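Local coordinates for siderophore periplasmic binding protein (Thermobifida fusca, PDB 5DH0), which probably binds iron-loaded siderophore, most likely a fuscachelin, outside the cell membrane as the capture component of an iron-uptake system, at residues 44-53 / 62-73. Numbering follows the deposited sequence.
Sequences RIVALEFGTE and PVGVIEPVATLY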
ATOM      1  N   ARG A  44      -0.778  -8.154 -50.148  1.00 37.13           N
ATOM      2  CA  ARG A  44      -1.112  -9.468 -49.638  1.00 42.30           C
ATOM      3  C   ARG A  44      -0.312  -9.768 -48.389  1.00 37.74           C
ATOM      4  O   ARG A  44       0.803 -10.299 -48.476  1.00 39.01           O
ATOM      5  CB  ARG A  44      -0.852 -10.542 -50.694  1.00 40.63           C
ATOM      6  CG  ARG A  44      -1.503 -10.282 -52.027  1.00 39.41           C
ATOM      7  CD  ARG A  44      -1.564 -11.558 -52.826  1.00 37.61           C
ATOM      8  NE  ARG A  44      -2.954 -11.955 -52.936  1.00 47.55           N
ATOM      9  CZ  ARG A  44      -3.426 -13.144 -52.613  1.00 44.38           C
ATOM     10  NH1 ARG A  44      -2.624 -14.093 -52.164  1.00 55.66           N
ATOM     11  NH2 ARG A  44      -4.709 -13.370 -52.740  1.00 55.89           N
ATOM     12  N   ILE A  45      -0.877  -9.443 -47.232  1.00 34.46           N
ATOM     13  CA  ILE A  45      -0.133  -9.533 -45.981  1.00 39.18           C
ATOM     14  C   ILE A  45      -0.515 -10.784 -45.185  1.00 39.15           C
ATOM     15  O   ILE A  45      -1.705 -11.054 -44.977  1.00 39.80           O
ATOM     16  CB  ILE A  45      -0.369  -8.259 -45.138  1.00 36.35           C
ATOM     17  CG1 ILE A  45       0.189  -7.055 -45.895  1.00 39.56           C
ATOM     18  CG2 ILE A  45       0.275  -8.367 -43.753  1.00 35.69           C
ATOM     19  CD1 ILE A  45      -0.369  -5.733 -45.467  1.00 39.45           C
ATOM     20  N   VAL A  46       0.485 -11.564 -44.773  1.00 37.70           N
ATOM     21  CA  VAL A  46       0.256 -12.603 -43.761  1.00 37.21           C
ATOM     22  C   VAL A  46       0.603 -12.045 -42.384  1.00 38.99           C
ATOM     23  O   VAL A  46       1.746 -11.668 -42.124  1.00 40.58           O
ATOM     24  CB  VAL A  46       1.071 -13.881 -44.016  1.00 37.76           C
ATOM     25  CG1 VAL A  46       1.111 -14.751 -42.758  1.00 38.83           C
ATOM     26  CG2 VAL A  46       0.463 -14.666 -45.158  1.00 40.48           C
ATOM     27  N   ALA A  47      -0.401 -11.971 -41.520  1.00 38.44           N
ATOM     28  CA  ALA A  47      -0.218 -11.492 -40.154  1.00 38.85           C
ATOM     29  C   ALA A  47       0.031 -12.652 -39.203  1.00 37.96           C
ATOM     30  O   ALA A  47      -0.887 -13.399 -38.871  1.00 38.95           O
ATOM     31  CB  ALA A  47      -1.439 -10.690 -39.698  1.00 31.64           C
ATOM     32  N   LEU A  48       1.272 -12.818 -38.770  1.00 41.06           N
ATOM     33  CA  LEU A  48       1.538 -13.741 -37.680  1.00 40.04           C
ATOM     34  C   LEU A  48       1.222 -13.018 -36.369  1.00 42.12           C
ATOM     35  O   LEU A  48       0.547 -11.970 -36.380  1.00 37.10           O
ATOM     36  CB  LEU A  48       2.975 -14.247 -37.724  1.00 37.94           C
ATOM     37  CG  LEU A  48       3.285 -14.915 -39.067  1.00 38.18           C
ATOM     38  CD1 LEU A  48       4.713 -15.398 -39.138  1.00 39.31           C
ATOM     39  CD2 LEU A  48       2.317 -16.049 -39.353  1.00 39.94           C
ATOM     40  N   GLU A  49       1.692 -13.566 -35.249  1.00 41.46           N
ATOM     41  CA  GLU A  49       1.313 -13.024 -33.945  1.00 43.54           C
ATOM     42  C   GLU A  49       1.647 -11.531 -33.828  1.00 40.16           C
ATOM     43  O   GLU A  49       2.713 -11.090 -34.267  1.00 38.92           O
ATOM     44  CB  GLU A  49       1.980 -13.801 -32.803  1.00 43.08           C
ATOM     45  CG  GLU A  49       1.316 -13.526 -31.458  1.00 44.63           C
ATOM     46  CD  GLU A  49       2.084 -14.081 -30.271  1.00 51.32           C
ATOM     47  OE1 GLU A  49       3.341 -14.057 -30.313  1.00 46.57           O
ATOM     48  OE2 GLU A  49       1.420 -14.520 -29.293  1.00 49.14           O
ATOM     49  N   PHE A  50       0.694 -10.786 -33.258  1.00 35.54           N
ATOM     50  CA  PHE A  50       0.709  -9.326 -33.096  1.00 41.43           C
ATOM     51  C   PHE A  50       0.522  -8.583 -34.412  1.00 39.63           C
ATOM     52  O   PHE A  50       0.416  -7.355 -34.416  1.00 39.38           O
ATOM     53  CB  PHE A  50       1.995  -8.843 -32.398  1.00 39.08           C
ATOM     54  CG  PHE A  50       2.206  -9.477 -31.062  1.00 39.32           C
ATOM     55  CD1 PHE A  50       1.337  -9.204 -30.011  1.00 43.23           C
ATOM     56  CD2 PHE A  50       3.227 -10.392 -30.866  1.00 38.37           C
ATOM     57  CE1 PHE A  50       1.493  -9.819 -28.771  1.00 42.11           C
ATOM     58  CE2 PHE A  50       3.400 -11.002 -29.636  1.00 45.32           C
ATOM     59  CZ  PHE A  50       2.526 -10.718 -28.585  1.00 45.37           C
ATOM     60  N   GLY A  51       0.461  -9.319 -35.519  1.00 37.91           N
ATOM     61  CA  GLY A  51       0.197  -8.708 -36.811  1.00 33.62           C
ATOM     62  C   GLY A  51      -1.284  -8.420 -37.038  1.00 35.94           C
ATOM     63  O   GLY A  51      -1.632  -7.494 -37.768  1.00 34.92           O
ATOM     64  N   THR A  52      -2.157  -9.211 -36.419  1.00 36.23           N
ATOM     65  CA  THR A  52      -3.595  -9.081 -36.641  1.00 37.61           C
ATOM     66  C   THR A  52      -4.122  -7.700 -36.252  1.00 38.41           C
ATOM     67  O   THR A  52      -4.896  -7.091 -36.995  1.00 35.03           O
ATOM     68  CB  THR A  52      -4.393 -10.134 -35.852  1.00 38.25           C
ATOM     69  OG1 THR A  52      -3.894 -11.443 -36.150  1.00 43.19           O
ATOM     70  CG2 THR A  52      -5.862 -10.048 -36.219  1.00 34.04           C
ATOM     71  N   GLU A  53      -3.698  -7.211 -35.088  1.00 39.95           N
ATOM     72  CA  GLU A  53      -4.096  -5.884 -34.600  1.00 35.98           C
ATOM     73  C   GLU A  53      -3.644  -4.798 -35.575  1.00 39.25           C
ATOM     74  O   GLU A  53      -4.309  -3.770 -35.744  1.00 35.47           O
ATOM     75  CB  GLU A  53      -3.510  -5.624 -33.204  1.00 35.55           C
ATOM     76  CG  GLU A  53      -4.119  -6.507 -32.089  1.00 42.92           C
ATOM     77  CD  GLU A  53      -3.699  -7.992 -32.168  1.00 42.75           C
ATOM     78  OE1 GLU A  53      -2.843  -8.363 -33.013  1.00 36.45           O
ATOM     79  OE2 GLU A  53      -4.250  -8.795 -31.384  1.00 46.34           O
ATOM     80  N   PRO A  62      -5.946  -9.282 -44.433  1.00 41.79           N
ATOM     81  CA  PRO A  62      -4.746 -10.117 -44.559  1.00 37.71           C
ATOM     82  C   PRO A  62      -5.083 -11.352 -45.355  1.00 38.64           C
ATOM     83  O   PRO A  62      -6.251 -11.747 -45.352  1.00 39.94           O
ATOM     84  CB  PRO A  62      -4.394 -10.458 -43.111  1.00 36.21           C
ATOM     85  CG  PRO A  62      -5.713 -10.410 -42.387  1.00 36.83           C
ATOM     86  CD  PRO A  62      -6.586  -9.405 -43.111  1.00 38.92           C
ATOM     87  N   VAL A  63      -4.110 -11.946 -46.037  1.00 38.62           N
ATOM     88  CA  VAL A  63      -4.386 -13.172 -46.785  1.00 36.75           C
ATOM     89  C   VAL A  63      -4.147 -14.447 -45.953  1.00 38.54           C
ATOM     90  O   VAL A  63      -4.391 -15.564 -46.430  1.00 40.28           O
ATOM     91  CB  VAL A  63      -3.548 -13.238 -48.072  1.00 36.22           C
ATOM     92  CG1 VAL A  63      -4.033 -12.189 -49.051  1.00 34.20           C
ATOM     93  CG2 VAL A  63      -2.063 -13.072 -47.755  1.00 35.66           C
ATOM     94  N   GLY A  64      -3.694 -14.266 -44.710  1.00 38.15           N
ATOM     95  CA  GLY A  64      -3.477 -15.355 -43.769  1.00 35.89           C
ATOM     96  C   GLY A  64      -3.255 -14.807 -42.371  1.00 38.42           C
ATOM     97  O   GLY A  64      -2.605 -13.776 -42.200  1.00 41.88           O
ATOM     98  N   VAL A  65      -3.797 -15.470 -41.360  1.00 37.37           N
ATOM     99  CA  VAL A  65      -3.617 -15.001 -39.986  1.00 39.91           C
ATOM    100  C   VAL A  65      -3.251 -16.115 -39.046  1.00 38.09           C
ATOM    101  O   VAL A  65      -3.478 -17.288 -39.336  1.00 41.12           O
ATOM    102  CB  VAL A  65      -4.890 -14.319 -39.407  1.00 35.65           C
ATOM    103  CG1 VAL A  65      -5.193 -13.056 -40.143  1.00 31.92           C
ATOM    104  CG2 VAL A  65      -6.080 -15.269 -39.453  1.00 32.39           C
ATOM    105  N   ILE A  66      -2.684 -15.734 -37.910  1.00 39.65           N
ATOM    106  CA  ILE A  66      -2.581 -16.642 -36.786  1.00 38.93           C
ATOM    107  C   ILE A  66      -3.996 -16.917 -36.301  1.00 41.49           C
ATOM    108  O   ILE A  66      -4.855 -16.021 -36.336  1.00 36.42           O
ATOM    109  CB  ILE A  66      -1.719 -16.064 -35.637  1.00 40.75           C
ATOM    110  CG1 ILE A  66      -1.730 -17.021 -34.435  1.00 43.57           C
ATOM    111  CG2 ILE A  66      -2.233 -14.698 -35.216  1.00 33.94           C
ATOM    112  CD1 ILE A  66      -0.813 -16.628 -33.315  1.00 39.69           C
ATOM    113  N   GLU A  67      -4.235 -18.166 -35.906  1.00 38.90           N
ATOM    114  CA  GLU A  67      -5.495 -18.596 -35.307  1.00 42.01           C
ATOM    115  C   GLU A  67      -6.077 -17.481 -34.432  1.00 43.91           C
ATOM    116  O   GLU A  67      -5.466 -17.075 -33.442  1.00 41.94           O
ATOM    117  CB  GLU A  67      -5.266 -19.879 -34.492  1.00 40.68           C
ATOM    118  CG  GLU A  67      -6.505 -20.456 -33.861  1.00 47.49           C
ATOM    119  CD  GLU A  67      -7.295 -21.332 -34.825  1.00 56.76           C
ATOM    120  OE1 GLU A  67      -8.157 -20.789 -35.557  1.00 55.15           O
ATOM    121  OE2 GLU A  67      -7.040 -22.559 -34.865  1.00 61.41           O
ATOM    122  N   PRO A  68      -7.223 -16.926 -34.840  1.00 42.11           N
ATOM    123  CA  PRO A  68      -7.752 -15.797 -34.069  1.00 38.59           C
ATOM    124  C   PRO A  68      -8.339 -16.210 -32.723  1.00 41.35           C
ATOM    125  O   PRO A  68      -8.911 -17.281 -32.569  1.00 41.27           O
ATOM    126  CB  PRO A  68      -8.831 -15.200 -34.988  1.00 38.57           C
ATOM    127  CG  PRO A  68      -9.080 -16.209 -36.040  1.00 40.59           C
ATOM    128  CD  PRO A  68      -7.880 -17.087 -36.144  1.00 40.93           C
ATOM    129  N   VAL A  69      -8.163 -15.327 -31.752  1.00 42.08           N
ATOM    130  CA  VAL A  69      -8.597 -15.521 -30.391  1.00 36.34           C
ATOM    131  C   VAL A  69      -9.703 -14.512 -30.117  1.00 39.49           C
ATOM    132  O   VAL A  69      -9.434 -13.316 -30.057  1.00 43.26           O
ATOM    133  CB  VAL A  69      -7.413 -15.327 -29.416  1.00 42.03           C
ATOM    134  CG1 VAL A  69      -7.863 -15.404 -27.962  1.00 30.20           C
ATOM    135  CG2 VAL A  69      -6.304 -16.335 -29.724  1.00 35.55           C
ATOM    136  N   ALA A  70     -10.937 -14.982 -29.957  1.00 41.89           N
ATOM    137  CA  ALA A  70     -12.108 -14.105 -29.845  1.00 41.91           C
ATOM    138  C   ALA A  70     -11.990 -13.014 -28.787  1.00 43.95           C
ATOM    139  O   ALA A  70     -12.447 -11.885 -28.996  1.00 44.09           O
ATOM    140  CB  ALA A  70     -13.336 -14.922 -29.568  1.00 38.99           C
ATOM    141  N   THR A  71     -11.382 -13.350 -27.656  1.00 42.32           N
ATOM    142  CA  THR A  71     -11.254 -12.411 -26.545  1.00 43.91           C
ATOM    143  C   THR A  71     -10.472 -11.128 -26.898  1.00 42.08           C
ATOM    144  O   THR A  71     -10.708 -10.091 -26.296  1.00 44.65           O
ATOM    145  CB  THR A  71     -10.607 -13.110 -25.323  1.00 47.23           C
ATOM    146  OG1 THR A  71      -9.453 -13.853 -25.742  1.00 47.43           O
ATOM    147  CG2 THR A  71     -11.595 -14.079 -24.675  1.00 47.60           C
ATOM    148  N   LEU A  72      -9.590 -11.178 -27.898  1.00 42.19           N
ATOM    149  CA  LEU A  72      -8.816  -9.993 -28.313  1.00 40.15           C
ATOM    150  C   LEU A  72      -9.535  -9.030 -29.278  1.00 43.50           C
ATOM    151  O   LEU A  72      -8.985  -7.969 -29.630  1.00 38.19           O
ATOM    152  CB  LEU A  72      -7.504 -10.424 -28.980  1.00 39.13           C
ATOM    153  CG  LEU A  72      -6.483 -11.241 -28.190  1.00 44.75           C
ATOM    154  CD1 LEU A  72      -5.389 -11.761 -29.108  1.00 45.25           C
ATOM    155  CD2 LEU A  72      -5.890 -10.403 -27.095  1.00 44.57           C
ATOM    156  N   TYR A  73     -10.737  -9.388 -29.731  1.00 38.50           N
ATOM    157  CA  TYR A  73     -11.373  -8.629 -30.813  1.00 43.16           C
ATOM    158  C   TYR A  73     -12.842  -8.361 -30.562  1.00 44.29           C
ATOM    159  O   TYR A  73     -13.452  -9.011 -29.714  1.00 43.16           O
ATOM    160  CB  TYR A  73     -11.212  -9.363 -32.150  1.00 39.33           C
ATOM    161  CG  TYR A  73      -9.779  -9.743 -32.420  1.00 44.36           C
ATOM    162  CD1 TYR A  73      -8.831  -8.771 -32.731  1.00 38.45           C
ATOM    163  CD2 TYR A  73      -9.364 -11.072 -32.332  1.00 42.57           C
ATOM    164  CE1 TYR A  73      -7.509  -9.111 -32.956  1.00 38.47           C
ATOM    165  CE2 TYR A  73      -8.047 -11.422 -32.561  1.00 42.71           C
ATOM    166  CZ  TYR A  73      -7.125 -10.436 -32.873  1.00 43.00           C
ATOM    167  OH  TYR A  73      -5.817 -10.787 -33.095  1.00 53.71           O
TER
HETATM  168  O   HOH W   1      -6.096  -7.312 -29.376  1.00 40.77           O
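Arg44 lays one face of its guanidinium group on Val63, whose CG1 sits over the centre at 3.7 Å from CZ; NH1 meanwhile bonds to the carbonyl of Gln103. From Ile45 the two chains run parallel. Val63 N donates to Ile45 O at 2.8 Å, tilted 31° from the carbonyl plane. The CG2 methyls of Val46 and Val63 meet where the two side chains cross at about a right angle. Ala47 pairs with Val65 and bonds through both its own N and its own O: the N donates to Gly64 O at 2.9 Å, and the O accepts from Ile66 N at 3.1 Å. Beyond the strand, Glu49 and Ile66 lie side by side; with CG1 anti to the backbone N (chi1 176°), Ile66 brings CD1 to 4.0 Å from Glu49 CB, while the Glu49 carboxylate forms a salt bridge with Arg112. Thr52 turns CB and CG2 onto the phenol end of Tyr73, CB lying 3.2 Å from Tyr73 OH. Glu53 folds back at chi2 (71°), which sets OE2 3.1 Å from the same hydroxyl. Glu53 OE2 accepts from a water that donates to Leu72 O as well, and it forms a salt bridge with Arg290. A leucine in place of Tyr73 would probably open a gap beside Thr52 CG2 and deprive the Glu53 carboxylate of its hydroxyl neighbour. Strand 45-47, helix 52-57 and strand 64-66 make a beta-alpha-beta crossover within the five-stranded parallel sheet of one lobe of this two-lobed periplasmic binding protein.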